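Local coordinates for protein putative transcriptional regulator, sugar-binding family (Arthrobacter aurescens, PDB 3NZE) that probably binds DNA and a sugar effector as a transcriptional regulator of the SorC family, this construct being its putative sugar-binding domain, at residues Phe156-Val161 and Gly190-Val195. Sequence-based numbering, arbitrary orientation.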
# COMPACT_ATOMS: atom_id res chain seq x y z
N PHE A 156 -2.28 2.37 1.63
CA PHE A 156 -1.42 1.53 0.79
C PHE A 156 -2.16 0.40 0.10
O PHE A 156 -3.18 -0.09 0.59
CB PHE A 156 -0.27 0.93 1.61
CG PHE A 156 -0.70 0.22 2.88
CD1 PHE A 156 -1.07 -1.12 2.85
CD2 PHE A 156 -0.73 0.90 4.08
CE1 PHE A 156 -1.45 -1.77 4.03
CE2 PHE A 156 -1.11 0.26 5.26
CZ PHE A 156 -1.47 -1.08 5.23
N GLY A 157 -1.60 -0.03 -1.02
CA GLY A 157 -2.01 -1.27 -1.65
C GLY A 157 -1.07 -2.40 -1.23
O GLY A 157 -0.26 -2.24 -0.32
N VAL A 158 -1.18 -3.54 -1.89
CA VAL A 158 -0.38 -4.71 -1.54
C VAL A 158 0.20 -5.33 -2.80
O VAL A 158 -0.53 -5.61 -3.76
CB VAL A 158 -1.23 -5.77 -0.81
CG1 VAL A 158 -0.37 -6.98 -0.42
CG2 VAL A 158 -1.87 -5.18 0.44
N GLY A 159 1.51 -5.55 -2.81
CA GLY A 159 2.15 -6.31 -3.87
C GLY A 159 2.00 -7.78 -3.58
O GLY A 159 1.88 -8.18 -2.42
N SER A 160 2.02 -8.61 -4.62
CA SER A 160 1.82 -10.04 -4.45
C SER A 160 2.76 -10.83 -5.35
O SER A 160 2.92 -10.51 -6.53
CB SER A 160 0.36 -10.41 -4.75
OG SER A 160 0.05 -11.70 -4.26
N VAL A 161 3.38 -11.85 -4.77
CA VAL A 161 4.21 -12.77 -5.53
C VAL A 161 3.37 -14.01 -5.79
O VAL A 161 2.87 -14.64 -4.86
CB VAL A 161 5.47 -13.17 -4.73
CG1 VAL A 161 6.44 -13.95 -5.61
CG2 VAL A 161 6.14 -11.94 -4.14
N GLY A 190 4.62 -11.15 -0.74
CA GLY A 190 4.14 -9.83 -1.10
C GLY A 190 4.84 -8.70 -0.38
O GLY A 190 5.83 -8.91 0.32
N ASP A 191 4.32 -7.48 -0.55
CA ASP A 191 4.94 -6.32 0.05
C ASP A 191 3.92 -5.24 0.34
O ASP A 191 2.86 -5.18 -0.28
CB ASP A 191 6.05 -5.73 -0.85
CG ASP A 191 5.49 -4.81 -1.95
OD1 ASP A 191 5.18 -5.31 -3.05
OD2 ASP A 191 5.38 -3.57 -1.73
N VAL A 192 4.26 -4.40 1.31
CA VAL A 192 3.59 -3.12 1.45
C VAL A 192 4.67 -2.07 1.42
O VAL A 192 5.67 -2.16 2.15
CB VAL A 192 2.83 -3.04 2.77
CG1 VAL A 192 2.53 -1.59 3.11
CG2 VAL A 192 1.55 -3.85 2.67
N ALA A 193 4.49 -1.07 0.55
CA ALA A 193 5.45 0.04 0.42
C ALA A 193 6.87 -0.43 0.07
O ALA A 193 7.86 0.21 0.44
CB ALA A 193 5.45 0.89 1.70
N THR A 194 6.95 -1.55 -0.65
CA THR A 194 8.20 -2.19 -1.05
C THR A 194 8.95 -2.89 0.10
O THR A 194 10.10 -3.28 -0.07
CB THR A 194 9.15 -1.26 -1.88
OG1 THR A 194 9.90 -0.39 -1.02
CG2 THR A 194 8.37 -0.46 -2.91
N VAL A 195 8.28 -3.07 1.24
CA VAL A 195 8.84 -3.88 2.33
C VAL A 195 8.13 -5.23 2.33
O VAL A 195 6.92 -5.31 2.50
CB VAL A 195 8.69 -3.22 3.71
CG1 VAL A 195 9.39 -4.05 4.80
CG2 VAL A 195 9.25 -1.80 3.71
O HOH W 1 2.14 -1.03 -1.03
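Asp191 O takes the backbone N-H of Gly159 at 2.9 Å, and the CA of Val158 leans on the same oxygen in a CA-H...O contact. The return bond, from Asp191 N to Gly159 O, is longer at 3.2 Å, and its donor stands 52° out of the carbonyl plane. Together the two bonds make Gly159 and Asp191 a hydrogen-bonded antiparallel pair; next to it Ser160 faces Gly190 as a non-hydrogen-bonded pair, their CA atoms just 4.1 Å apart. Gly190, lacking a side chain, lets Gly159 O come within 3.1 Å of its CA. With no side chain on Gly159, Asp191 OD1 can lie 3.3 Å from the CA of Gly159, and that oxygen is also hydrogen-bonded to Tyr170 OH. The other carboxylate oxygen, OD2, accepts the N-H of Thr194 on its anti side, 30° out of the carboxylate plane, in an Asx motif. The carboxylate is thus held at both oxygens, and it ties the strand to the type I' turn Val192-Val195, which closes a tight hairpin. Toward Phe156 the strands part, and a water takes over from direct pairing: it donates to Gly157 O and accepts from Ala193 N. Val192 CG1, anti to its backbone N (chi1 162°), sits over one face of the Phe156 ring, 3.9 Å from the centroid and displaced toward the CG-CD1 side, a CH-pi contact; CG2 reaches CD1 and CE1. The contact is plain sheet packing away from the calcium sites at Thr96 and Glu118. Strand 153-160 pairs in parallel with 59-62 and 225-230, and 188-192 joins it antiparallel, so the sheet branches here; Cys228 of 225-230 touches Phe156 and Val158, strand 195-198 continues the hairpin beyond 188-192, and Ser160 OG bonds to Gly238 N in helix 236-244.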